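Local coordinates for saframycin Mx1 synthetase B (Legionella pneumophila subsp. pneumophila, PDB 3LNV), which belongs to the ANL superfamily of AMP-binding enzymes and is named as a fatty acid AMP ligase, with a large AMP-binding region followed by a smaller C-terminal one, at residues A[29-34]-A[236-241]; A[44-49]-A[77-82]; A[54-59]-A[153-158]; A[68-73]-A[118-123]. All coordinates share one frame; numbering follows the deposited sequence.

How the contacts relate
All four contacts belong to the AMP-binding region of the chain, and the side chain of Ala-237 in contact 1 is about 10 Å from the bound 1ZZ. Contact 2 sits between the two sheets sampled here. Its Ile-79 CD1 lies 4.2 Å from Cys-30 SG of contact 1, while Leu-78 CD1 approaches Leu-71 O of contact 4 to 3.4 Å. Contact 3 continues along helix 43-59 from contact 2, with Ser-156 OG 2.9 Å from Gln-48 O, a probable hydrogen bond. Leu-57 CD2 of contact 3 also packs 4.0 Å from Ile-118 CD1 of contact 4. Contacts 1 and 3 are the most widely separated, their centres 25 Å apart.

Contact 1: residues A[29-34]-A[236-241]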
loop_
_atom_site.group_PDB
_atom_site.type_symbol
_atom_site.label_atom_id
_atom_site.label_comp_id
_atom_site.label_asym_id
_atom_site.label_seq_id
_atom_site.Cartn_x
_atom_site.Cartn_y
_atom_site.Cartn_z
ATOM N N SER A 29 4.956 0.337 -22.350
ATOM C CA SER A 29 5.395 0.009 -21.001
ATOM C C SER A 29 4.231 0.196 -20.046
ATOM O O SER A 29 3.834 -0.726 -19.359
ATOM C CB SER A 29 6.564 0.926 -20.598
ATOM O OG SER A 29 6.850 0.840 -19.220
ATOM N N CYS A 30 3.700 1.411 -19.985
ATOM C CA CYS A 30 2.611 1.707 -19.059
ATOM C C CYS A 30 1.390 2.292 -19.752
ATOM O O CYS A 30 1.508 3.080 -20.692
ATOM C CB CYS A 30 3.067 2.697 -17.995
ATOM S SG CYS A 30 4.400 2.144 -16.908
ATOM N N THR A 31 0.221 1.943 -19.239
ATOM C CA THR A 31 -1.030 2.489 -19.734
ATOM C C THR A 31 -1.812 2.987 -18.532
ATOM O O THR A 31 -1.958 2.271 -17.547
ATOM C CB THR A 31 -1.856 1.388 -20.440
ATOM O OG1 THR A 31 -1.134 0.901 -21.571
ATOM C CG2 THR A 31 -3.224 1.905 -20.877
ATOM N N PHE A 32 -2.278 4.227 -18.583
ATOM C CA PHE A 32 -3.093 4.732 -17.494
ATOM C C PHE A 32 -4.496 4.956 -18.020
ATOM O O PHE A 32 -4.684 5.454 -19.133
ATOM C CB PHE A 32 -2.526 6.017 -16.889
ATOM C CG PHE A 32 -3.218 6.431 -15.619
ATOM C CD1 PHE A 32 -2.860 5.869 -14.415
ATOM C CD2 PHE A 32 -4.244 7.352 -15.644
ATOM C CE1 PHE A 32 -3.499 6.242 -13.252
ATOM C CE2 PHE A 32 -4.889 7.727 -14.485
ATOM C CZ PHE A 32 -4.523 7.178 -13.294
ATOM N N LEU A 33 -5.471 4.564 -17.214
ATOM C CA LEU A 33 -6.861 4.642 -17.606
ATOM C C LEU A 33 -7.563 5.740 -16.837
ATOM O O LEU A 33 -7.472 5.815 -15.617
ATOM C CB LEU A 33 -7.574 3.335 -17.309
ATOM C CG LEU A 33 -7.588 2.204 -18.332
ATOM C CD1 LEU A 33 -6.370 2.218 -19.219
ATOM C CD2 LEU A 33 -7.739 0.877 -17.603
ATOM N N ASN A 34 -8.274 6.572 -17.581
ATOM C CA ASN A 34 -9.141 7.580 -17.019
ATOM C C ASN A 34 -10.524 7.400 -17.627
ATOM O O ASN A 34 -10.737 7.715 -18.792
ATOM C CB ASN A 34 -8.604 8.972 -17.333
ATOM C CG ASN A 34 -9.531 10.062 -16.847
ATOM O OD1 ASN A 34 -10.616 9.775 -16.333
ATOM N ND2 ASN A 34 -9.116 11.323 -17.000
ATOM N N GLN A 236 4.120 -5.242 -19.378
ATOM C CA GLN A 236 3.171 -4.130 -19.343
ATOM C C GLN A 236 2.521 -3.878 -17.996
ATOM O O GLN A 236 2.159 -4.819 -17.279
ATOM C CB GLN A 236 2.054 -4.392 -20.324
ATOM C CG GLN A 236 2.275 -3.842 -21.682
ATOM C CD GLN A 236 1.030 -4.014 -22.490
ATOM O OE1 GLN A 236 0.770 -5.098 -23.012
ATOM N NE2 GLN A 236 0.221 -2.968 -22.559
ATOM N N ALA A 237 2.344 -2.596 -17.675
ATOM C CA ALA A 237 1.555 -2.228 -16.523
ATOM C C ALA A 237 0.366 -1.468 -17.038
ATOM O O ALA A 237 0.501 -0.625 -17.929
ATOM C CB ALA A 237 2.359 -1.365 -15.544
ATOM N N ILE A 238 -0.796 -1.761 -16.471
ATOM C CA ILE A 238 -2.018 -1.069 -16.819
ATOM C C ILE A 238 -2.644 -0.631 -15.513
ATOM O O ILE A 238 -2.732 -1.420 -14.573
ATOM C CB ILE A 238 -2.972 -1.993 -17.620
ATOM C CG1 ILE A 238 -2.240 -2.550 -18.844
ATOM C CG2 ILE A 238 -4.252 -1.229 -18.021
ATOM C CD1 ILE A 238 -3.113 -3.342 -19.818
HETATM N N MSE A 239 -3.053 0.629 -15.432
HETATM C CA MSE A 239 -3.432 1.208 -14.154
HETATM C C MSE A 239 -4.591 2.196 -14.259
HETATM O O MSE A 239 -4.873 2.732 -15.336
HETATM C CB MSE A 239 -2.239 1.948 -13.556
HETATM C CG MSE A 239 -1.110 1.064 -13.081
HETATM SE SE MSE A 239 0.602 2.022 -13.272
HETATM C CE MSE A 239 0.533 2.109 -15.229
HETATM N N MSE A 240 -5.249 2.400 -13.121
HETATM C CA MSE A 240 -6.217 3.477 -12.900
HETATM C C MSE A 240 -6.002 4.014 -11.483
HETATM O O MSE A 240 -5.174 3.493 -10.734
HETATM C CB MSE A 240 -7.647 2.972 -13.024
HETATM C CG MSE A 240 -8.035 1.976 -11.934
HETATM SE SE MSE A 240 -9.888 1.401 -12.208
HETATM C CE MSE A 240 -9.959 0.040 -10.824
ATOM N N SER A 241 -6.749 5.046 -11.110
ATOM C CA SER A 241 -6.562 5.670 -9.813
ATOM C C SER A 241 -7.320 4.902 -8.737
ATOM O O SER A 241 -8.358 4.288 -9.011
ATOM C CB SER A 241 -7.046 7.123 -9.836
ATOM O OG SER A 241 -8.461 7.162 -9.887
HETATM O O HOH W 1 0.778 -0.908 -20.924
HETATM O O HOH W 2 -8.132 6.430 -13.352
#
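Strands 28-34 and 236-239 are neighbours in a mixed sheet, pairing Cys-30, Thr-31 and Phe-32 in parallel with Ala-237, Ile-238 and Met-239. The axes of the short segments come within 4.7 Å and differ by 11° in direction. Four backbone bonds establish the ladder, from Ala-237 N to Ser-29 O (2.9 Å), through Thr-31 N to Ala-237 O and Met-239 N to Thr-31 O, to Leu-33 N on Met-239 O (2.7 Å). On its other edge strand 28-34 runs antiparallel to 37-42, where Ser-29 and Cys-30 both face Met-41 in a classic beta bulge. On the Cys-30 face the selenomethionine chain of Met-239 bends at both chi2 and chi3 (-65°), setting CE 3.8 Å from Cys-30 CB. The Phe-32 side chain crosses that of Met-239 at about a right angle, CD1 lying 4.1 Å from Met-239 CB and the ring extending on to Ser-241 N (3.8 Å from CZ). On the Thr-31 face a water accepts from Gln-236 NE2 (2.7 Å), donates to Ala-237 O and bonds to Thr-31 OG1. Leu-33 CD2 meets Ile-238 CG2 at 4.1 Å. The result is a parallel ladder inside a mixed sheet, with helix 220-233 packed on the face of Cys-30, Ala-237 and Met-239.

Contact 2: residues A[44-49]-A[77-82]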
loop_
_atom_site.group_PDB
_atom_site.type_symbol
_atom_site.label_atom_id
_atom_site.label_comp_id
_atom_site.label_asym_id
_atom_site.label_seq_id
_atom_site.Cartn_x
_atom_site.Cartn_y
_atom_site.Cartn_z
ATOM N N GLU A 44 10.776 4.367 -25.048
ATOM C CA GLU A 44 11.434 5.524 -25.641
ATOM C C GLU A 44 10.867 6.773 -25.020
ATOM O O GLU A 44 11.598 7.719 -24.741
ATOM C CB GLU A 44 11.180 5.560 -27.157
ATOM C CG GLU A 44 11.801 6.726 -27.888
ATOM C CD GLU A 44 11.620 6.594 -29.410
ATOM O OE1 GLU A 44 10.486 6.319 -29.851
ATOM O OE2 GLU A 44 12.617 6.747 -30.146
ATOM N N GLN A 45 9.551 6.799 -24.818
ATOM C CA GLN A 45 8.924 7.984 -24.226
ATOM C C GLN A 45 9.287 8.172 -22.741
ATOM O O GLN A 45 9.572 9.276 -22.302
ATOM C CB GLN A 45 7.410 7.960 -24.409
ATOM C CG GLN A 45 6.974 7.989 -25.889
ATOM C CD GLN A 45 5.479 7.742 -26.026
ATOM O OE1 GLN A 45 4.968 6.677 -25.632
ATOM N NE2 GLN A 45 4.762 8.731 -26.567
ATOM N N LEU A 46 9.263 7.092 -21.973
ATOM C CA LEU A 46 9.642 7.188 -20.566
ATOM C C LEU A 46 11.061 7.728 -20.425
ATOM O O LEU A 46 11.321 8.642 -19.645
ATOM C CB LEU A 46 9.562 5.803 -19.917
ATOM C CG LEU A 46 10.228 5.599 -18.574
ATOM C CD1 LEU A 46 9.638 6.556 -17.520
ATOM C CD2 LEU A 46 9.937 4.149 -18.180
ATOM N N ASP A 47 11.985 7.136 -21.168
ATOM C CA ASP A 47 13.371 7.574 -21.169
ATOM C C ASP A 47 13.531 9.053 -21.569
ATOM O O ASP A 47 14.246 9.817 -20.910
ATOM C CB ASP A 47 14.178 6.661 -22.091
ATOM C CG ASP A 47 15.597 7.156 -22.322
ATOM O OD1 ASP A 47 16.445 6.978 -21.424
ATOM O OD2 ASP A 47 15.873 7.700 -23.422
ATOM N N GLN A 48 12.851 9.480 -22.631
ATOM C CA GLN A 48 12.990 10.875 -23.053
ATOM C C GLN A 48 12.445 11.877 -22.045
ATOM O O GLN A 48 13.107 12.858 -21.702
ATOM C CB GLN A 48 12.351 11.091 -24.424
ATOM C CG GLN A 48 13.163 10.491 -25.522
ATOM C CD GLN A 48 14.552 11.116 -25.647
ATOM O OE1 GLN A 48 14.706 12.350 -25.595
ATOM N NE2 GLN A 48 15.575 10.266 -25.819
ATOM N N HIS A 49 11.227 11.645 -21.577
ATOM C CA HIS A 49 10.700 12.448 -20.482
ATOM C C HIS A 49 11.612 12.479 -19.219
ATOM O O HIS A 49 11.836 13.542 -18.651
ATOM C CB HIS A 49 9.268 12.003 -20.136
ATOM C CG HIS A 49 8.254 12.465 -21.133
ATOM N ND1 HIS A 49 7.801 13.766 -21.183
ATOM C CD2 HIS A 49 7.622 11.811 -22.133
ATOM C CE1 HIS A 49 6.925 13.890 -22.163
ATOM N NE2 HIS A 49 6.802 12.720 -22.758
ATOM N N PRO A 77 2.490 10.977 -15.780
ATOM C CA PRO A 77 3.420 12.081 -15.510
ATOM C C PRO A 77 4.229 11.874 -14.243
ATOM O O PRO A 77 5.432 12.134 -14.225
ATOM C CB PRO A 77 2.487 13.285 -15.327
ATOM C CG PRO A 77 1.355 13.006 -16.255
ATOM C CD PRO A 77 1.142 11.471 -16.133
ATOM N N LEU A 78 3.584 11.419 -13.179
ATOM C CA LEU A 78 4.332 11.200 -11.955
ATOM C C LEU A 78 5.304 10.022 -12.073
ATOM O O LEU A 78 6.332 10.024 -11.433
ATOM C CB LEU A 78 3.420 11.120 -10.726
ATOM C CG LEU A 78 3.154 12.497 -10.081
ATOM C CD1 LEU A 78 4.419 13.107 -9.433
ATOM C CD2 LEU A 78 2.530 13.501 -11.062
ATOM N N ILE A 79 5.015 9.044 -12.933
ATOM C CA ILE A 79 5.977 7.958 -13.165
ATOM C C ILE A 79 7.216 8.468 -13.905
ATOM O O ILE A 79 8.364 8.137 -13.578
ATOM C CB ILE A 79 5.368 6.815 -14.001
ATOM C CG1 ILE A 79 4.298 6.071 -13.185
ATOM C CG2 ILE A 79 6.472 5.876 -14.469
ATOM C CD1 ILE A 79 3.397 5.103 -14.051
ATOM N N GLN A 80 6.965 9.284 -14.912
ATOM C CA GLN A 80 8.029 10.016 -15.589
ATOM C C GLN A 80 8.878 10.845 -14.615
ATOM O O GLN A 80 10.109 10.840 -14.706
ATOM C CB GLN A 80 7.418 10.925 -16.655
ATOM C CG GLN A 80 6.899 10.136 -17.837
ATOM C CD GLN A 80 6.183 10.996 -18.833
ATOM O OE1 GLN A 80 5.908 12.159 -18.572
ATOM N NE2 GLN A 80 5.908 10.439 -20.006
ATOM N N ALA A 81 8.215 11.528 -13.685
ATOM C CA ALA A 81 8.890 12.348 -12.687
ATOM C C ALA A 81 9.768 11.508 -11.767
ATOM O O ALA A 81 10.892 11.900 -11.410
ATOM C CB ALA A 81 7.874 13.153 -11.881
ATOM N N PHE A 82 9.255 10.350 -11.364
ATOM C CA PHE A 82 10.028 9.475 -10.502
ATOM C C PHE A 82 11.339 9.056 -11.188
ATOM O O PHE A 82 12.413 9.151 -10.603
ATOM C CB PHE A 82 9.185 8.241 -10.108
ATOM C CG PHE A 82 9.861 7.337 -9.107
ATOM C CD1 PHE A 82 10.680 6.307 -9.529
ATOM C CD2 PHE A 82 9.680 7.525 -7.744
ATOM C CE1 PHE A 82 11.296 5.463 -8.592
ATOM C CE2 PHE A 82 10.290 6.687 -6.818
ATOM C CZ PHE A 82 11.109 5.682 -7.245
#
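His-49 and Gln-80 meet because both first torsions set CG beside the backbone N and anti to the carbonyl carbon (chi1 -75° in His-49), while Gln-80 stays extended beyond CG and carries its amide from one helix to the other. The amide then lies over one face of the imidazole, the two planes 18° apart. Gln-80 CD, 3.4 Å from His-49 CG, is the evidence for this face-on approach; Gln-80 NE2 is 3.1 Å from His-49 CD2, an unusually short approach on which little should rest. Gln-80 OE1 stands over the same ring, displaced toward its rim and 3.6 Å from His-49 ND1. The methylene part follows the same path, with Gln-80 CG 3.8 Å from His-49 CB. Beside this polar contact is a looser apolar one: Leu-46 CD1 reaches the helix at Gln-80 CA (4.3 Å) and comes to 4.4 Å from Ile-79 CG2.

The segment axes are 9.1 Å apart at their closest and cross at -60°, so the helices touch over a short patch. On the side of Leu-46 and Ile-79, both residues pack on Ile-231 of helix 220-233, and Leu-46 also meets Val-17 of helix 13-23. Met-41 of strand 37-42 touches Leu-46 and Gln-80 alike, so helices 43-59 and 76-87 are joined over that strand and helix 220-233.

Contact 3: residues A[54-59]-A[153-158]; sequences AATLQA and LNRSSS
This is a helix-to-loop contact near the periphery, its centre about 32 Å from that of the chain, in which Ala-55, Thr-56 and Gln-58 near the C-terminal end of helix 43-59 receive Arg-155 and Ser-158 from the loop between strands 143-147 and 169-174. The loop is coiled, with helical backbone angles but without the regular bonds of a helix; it turns Arg-155 O inward, where the carbonyl lies 3.4 Å from Ala-55 CB and also accepts Ser-158 N. The Ala-55 methyl rests against this turn, its CB 4.4 Å from Ser-158 CB.

One hydrogen bond joins the side chains directly: Arg-155 NH1 donates to Thr-56 OG1 at 3.1 Å with an N-H...O angle of 156°. The hydroxyl comes at the guanidinium edge, 12° out of its plane. Arg-155 can reach it because its chain is extended from CG to NE, and Thr-56 contributes a second touch with CG2, 3.3 Å from Arg-155 NH1. A third link is a water that donates to Gln-58 OE1 (2.8 Å) and approaches Ser-158 O at a distance short enough to be taken with reserve.

Three of the side chains have further partners. Thr-56 OG1 also bonds to Ala-52 O, Arg-155 NE is salt-bridged to Glu-152, and Gln-58 NE2 donates to Gln-160 O. The hydroxyl of Thr-56 therefore gives its proton to the helix carbonyl and accepts from the arginine, while Glu-152 would offset the guanidinium charge and fix its rotation from another side.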
loop_
_atom_site.group_PDB
_atom_site.type_symbol
_atom_site.label_atom_id
_atom_site.label_comp_id
_atom_site.label_asym_id
_atom_site.label_seq_id
_atom_site.Cartn_x
_atom_site.Cartn_y
_atom_site.Cartn_z
ATOM N N ALA A 54 15.220 15.277 -15.739
ATOM C CA ALA A 54 16.512 15.353 -15.054
ATOM C C ALA A 54 17.249 16.635 -15.457
ATOM O O ALA A 54 17.925 17.261 -14.654
ATOM C CB ALA A 54 17.356 14.138 -15.397
ATOM N N ALA A 55 17.129 16.995 -16.724
ATOM C CA ALA A 55 17.861 18.119 -17.267
ATOM C C ALA A 55 17.375 19.365 -16.568
ATOM O O ALA A 55 18.168 20.234 -16.227
ATOM C CB ALA A 55 17.634 18.219 -18.774
ATOM N N THR A 56 16.065 19.434 -16.334
ATOM C CA THR A 56 15.439 20.576 -15.666
ATOM C C THR A 56 15.905 20.675 -14.211
ATOM O O THR A 56 16.288 21.743 -13.739
ATOM C CB THR A 56 13.878 20.483 -15.753
ATOM O OG1 THR A 56 13.489 20.359 -17.123
ATOM C CG2 THR A 56 13.198 21.718 -15.179
ATOM N N LEU A 57 15.891 19.550 -13.506
ATOM C CA LEU A 57 16.360 19.519 -12.126
ATOM C C LEU A 57 17.802 19.990 -12.086
ATOM O O LEU A 57 18.185 20.794 -11.240
ATOM C CB LEU A 57 16.262 18.090 -11.558
ATOM C CG LEU A 57 14.853 17.515 -11.439
ATOM C CD1 LEU A 57 14.875 16.015 -10.974
ATOM C CD2 LEU A 57 14.004 18.370 -10.503
ATOM N N GLN A 58 18.611 19.500 -13.012
ATOM C CA GLN A 58 19.982 19.973 -13.097
ATOM C C GLN A 58 20.054 21.503 -13.355
ATOM O O GLN A 58 20.776 22.224 -12.656
ATOM C CB GLN A 58 20.762 19.165 -14.127
ATOM C CG GLN A 58 21.085 17.749 -13.637
ATOM C CD GLN A 58 21.552 16.831 -14.745
ATOM O OE1 GLN A 58 21.393 17.130 -15.931
ATOM N NE2 GLN A 58 22.133 15.700 -14.365
ATOM N N ALA A 59 19.293 21.999 -14.323
ATOM C CA ALA A 59 19.295 23.436 -14.622
ATOM C C ALA A 59 18.822 24.260 -13.426
ATOM O O ALA A 59 19.269 25.393 -13.221
ATOM C CB ALA A 59 18.443 23.741 -15.861
ATOM N N LEU A 153 10.259 18.568 -23.822
ATOM C CA LEU A 153 11.092 17.431 -24.223
ATOM C C LEU A 153 12.378 17.851 -24.922
ATOM O O LEU A 153 13.328 17.078 -25.016
ATOM C CB LEU A 153 10.313 16.481 -25.135
ATOM C CG LEU A 153 9.463 15.367 -24.528
ATOM C CD1 LEU A 153 8.768 14.604 -25.648
ATOM C CD2 LEU A 153 10.293 14.415 -23.669
ATOM N N ASN A 154 12.407 19.079 -25.418
ATOM C CA ASN A 154 13.613 19.592 -26.045
ATOM C C ASN A 154 14.789 19.580 -25.076
ATOM O O ASN A 154 15.935 19.390 -25.485
ATOM C CB ASN A 154 13.397 21.015 -26.564
ATOM C CG ASN A 154 14.482 21.444 -27.539
ATOM O OD1 ASN A 154 15.150 20.599 -28.147
ATOM N ND2 ASN A 154 14.662 22.754 -27.699
ATOM N N ARG A 155 14.495 19.772 -23.791
ATOM C CA ARG A 155 15.528 19.848 -22.755
ATOM C C ARG A 155 16.288 18.527 -22.595
ATOM O O ARG A 155 17.426 18.501 -22.148
ATOM C CB ARG A 155 14.896 20.254 -21.423
ATOM C CG ARG A 155 13.959 21.459 -21.533
ATOM C CD ARG A 155 13.603 22.030 -20.155
ATOM N NE ARG A 155 12.621 23.112 -20.239
ATOM C CZ ARG A 155 11.937 23.573 -19.198
ATOM N NH1 ARG A 155 12.123 23.039 -17.992
ATOM N NH2 ARG A 155 11.061 24.561 -19.361
ATOM N N SER A 156 15.651 17.434 -22.987
ATOM C CA SER A 156 16.241 16.108 -22.872
ATOM C C SER A 156 17.719 16.068 -23.295
ATOM O O SER A 156 18.555 15.439 -22.638
ATOM C CB SER A 156 15.421 15.127 -23.711
ATOM O OG SER A 156 15.478 13.827 -23.151
ATOM N N SER A 157 18.046 16.745 -24.394
ATOM C CA SER A 157 19.397 16.665 -24.936
ATOM C C SER A 157 20.452 17.298 -24.016
ATOM O O SER A 157 21.656 17.043 -24.162
ATOM C CB SER A 157 19.449 17.292 -26.329
ATOM O OG SER A 157 20.517 16.724 -27.069
ATOM N N SER A 158 19.990 18.109 -23.070
ATOM C CA SER A 158 20.877 18.811 -22.145
ATOM C C SER A 158 21.204 18.014 -20.872
ATOM O O SER A 158 22.022 18.439 -20.055
ATOM C CB SER A 158 20.269 20.157 -21.739
ATOM O OG SER A 158 20.302 21.070 -22.821
HETATM O O HOH W 3 21.914 19.233 -17.691
#

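Contact 4: residues A[68-73]-A[118-123]; sequences VLLLFA and IVLMIA
Leu-69 O is gripped from the partner strand by Leu-120 N at 2.8 Å, with a nearly straight N-H...O angle of 168°. The weaker CA-H of Val-119 also points at it, Val-119 CA lying 3.3 Å from Leu-69 O. Leu-69 N in turn donates to Ile-118 O, and Leu-71 N to Leu-120 O at 3.1 Å, the alternation expected of parallel pairing. In three pairs, Leu-69 with Val-119, Leu-70 with Leu-120 and Leu-71 with Met-121, the side chains stand beside each other and point the same way. Leu-69 CD2 touches Val-119 CG2 at 3.6 Å on one face, and Leu-70 CD2 touches Leu-120 CD2 at 3.8 Å on the other, where Val-68 CG1 also meets Leu-120 CD1. Both are inner strands of a mixed sheet, 67-71 between 91-95 and 118-121, all three parallel, with helix 76-87 covering the face of Val-68 and Leu-70. Farther along, Met-121 carries its CG between the backbone N and the carbonyl carbon (chi1 65°) and bends at chi3, so that its CE ends 3.8 Å from Leu-71 CD1. Past the strand ends, Phe-72 centres an inverse gamma turn that brings Ala-73 N to Leu-71 O (2.7 Å). The same carbonyl accepts from a water that receives the N-H of Ile-122.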
loop_
_atom_site.group_PDB
_atom_site.type_symbol
_atom_site.label_atom_id
_atom_site.label_comp_id
_atom_site.label_asym_id
_atom_site.label_seq_id
_atom_site.Cartn_x
_atom_site.Cartn_y
_atom_site.Cartn_z
ATOM N N VAL A 68 13.952 15.346 -3.969
ATOM C CA VAL A 68 12.962 16.071 -4.751
ATOM C C VAL A 68 11.566 15.529 -4.424
ATOM O O VAL A 68 11.314 14.322 -4.545
ATOM C CB VAL A 68 13.233 15.918 -6.254
ATOM C CG1 VAL A 68 12.132 16.582 -7.064
ATOM C CG2 VAL A 68 14.621 16.465 -6.620
ATOM N N LEU A 69 10.668 16.405 -3.981
ATOM C CA LEU A 69 9.323 15.973 -3.595
ATOM C C LEU A 69 8.426 15.783 -4.828
ATOM O O LEU A 69 8.467 16.579 -5.762
ATOM C CB LEU A 69 8.703 17.002 -2.652
ATOM C CG LEU A 69 7.424 16.585 -1.919
ATOM C CD1 LEU A 69 7.711 15.616 -0.751
ATOM C CD2 LEU A 69 6.727 17.841 -1.419
ATOM N N LEU A 70 7.617 14.731 -4.825
ATOM C CA LEU A 70 6.697 14.495 -5.936
ATOM C C LEU A 70 5.299 14.395 -5.352
ATOM O O LEU A 70 5.025 13.518 -4.541
ATOM C CB LEU A 70 7.059 13.199 -6.688
ATOM C CG LEU A 70 8.520 13.021 -7.113
ATOM C CD1 LEU A 70 8.797 11.593 -7.628
ATOM C CD2 LEU A 70 8.962 14.076 -8.159
ATOM N N LEU A 71 4.427 15.316 -5.721
ATOM C CA LEU A 71 3.014 15.168 -5.359
ATOM C C LEU A 71 2.388 14.080 -6.238
ATOM O O LEU A 71 1.986 14.346 -7.380
ATOM C CB LEU A 71 2.272 16.490 -5.561
ATOM C CG LEU A 71 2.395 17.527 -4.459
ATOM C CD1 LEU A 71 1.167 18.384 -4.474
ATOM C CD2 LEU A 71 2.531 16.849 -3.116
ATOM N N PHE A 72 2.303 12.851 -5.720
ATOM C CA PHE A 72 2.047 11.704 -6.602
ATOM C C PHE A 72 0.589 11.504 -7.035
ATOM O O PHE A 72 -0.057 10.512 -6.663
ATOM C CB PHE A 72 2.628 10.399 -6.023
ATOM C CG PHE A 72 3.315 9.537 -7.050
ATOM C CD1 PHE A 72 2.584 8.891 -8.033
ATOM C CD2 PHE A 72 4.690 9.398 -7.055
ATOM C CE1 PHE A 72 3.188 8.106 -8.954
ATOM C CE2 PHE A 72 5.319 8.607 -8.009
ATOM C CZ PHE A 72 4.564 7.959 -8.959
ATOM N N ALA A 73 0.081 12.440 -7.836
ATOM C CA ALA A 73 -1.175 12.235 -8.561
ATOM C C ALA A 73 -1.025 10.992 -9.441
ATOM O O ALA A 73 -0.092 10.918 -10.231
ATOM C CB ALA A 73 -1.478 13.443 -9.418
ATOM N N ILE A 118 13.370 20.981 -4.401
ATOM C CA ILE A 118 12.350 21.269 -5.426
ATOM C C ILE A 118 11.173 20.322 -5.205
ATOM O O ILE A 118 11.365 19.205 -4.690
ATOM C CB ILE A 118 12.911 21.044 -6.845
ATOM C CG1 ILE A 118 13.977 22.084 -7.203
ATOM C CG2 ILE A 118 11.793 21.075 -7.901
ATOM C CD1 ILE A 118 14.882 21.630 -8.365
ATOM N N VAL A 119 9.963 20.759 -5.556
ATOM C CA VAL A 119 8.811 19.856 -5.615
ATOM C C VAL A 119 8.210 19.810 -7.036
ATOM O O VAL A 119 8.034 20.847 -7.684
ATOM C CB VAL A 119 7.706 20.237 -4.578
ATOM C CG1 VAL A 119 7.263 21.669 -4.773
ATOM C CG2 VAL A 119 6.490 19.287 -4.698
ATOM N N LEU A 120 7.893 18.615 -7.530
ATOM C CA LEU A 120 7.257 18.491 -8.850
ATOM C C LEU A 120 5.805 18.104 -8.693
ATOM O O LEU A 120 5.477 17.291 -7.837
ATOM C CB LEU A 120 7.961 17.433 -9.696
ATOM C CG LEU A 120 9.273 17.780 -10.374
ATOM C CD1 LEU A 120 10.144 18.465 -9.399
ATOM C CD2 LEU A 120 9.958 16.493 -10.871
HETATM N N MSE A 121 4.941 18.639 -9.554
HETATM C CA MSE A 121 3.509 18.331 -9.484
HETATM C C MSE A 121 2.792 18.705 -10.790
HETATM O O MSE A 121 3.335 19.459 -11.589
HETATM C CB MSE A 121 2.863 19.093 -8.310
HETATM C CG MSE A 121 2.875 20.611 -8.474
HETATM SE SE MSE A 121 2.099 21.608 -6.932
HETATM C CE MSE A 121 3.435 21.205 -5.536
ATOM N N ILE A 122 1.581 18.184 -11.012
ATOM C CA ILE A 122 0.861 18.509 -12.261
ATOM C C ILE A 122 0.255 19.909 -12.201
ATOM O O ILE A 122 -0.017 20.429 -11.114
ATOM C CB ILE A 122 -0.270 17.526 -12.580
ATOM C CG1 ILE A 122 -1.353 17.603 -11.487
ATOM C CG2 ILE A 122 0.282 16.112 -12.769
ATOM C CD1 ILE A 122 -2.614 16.801 -11.781
ATOM N N ALA A 123 0.029 20.503 -13.369
ATOM C CA ALA A 123 -0.448 21.879 -13.473
ATOM C C ALA A 123 -1.681 22.111 -12.603
ATOM O O ALA A 123 -1.804 23.143 -11.942
ATOM C CB ALA A 123 -0.750 22.225 -14.927
HETATM O O HOH W 4 0.678 16.648 -8.872
#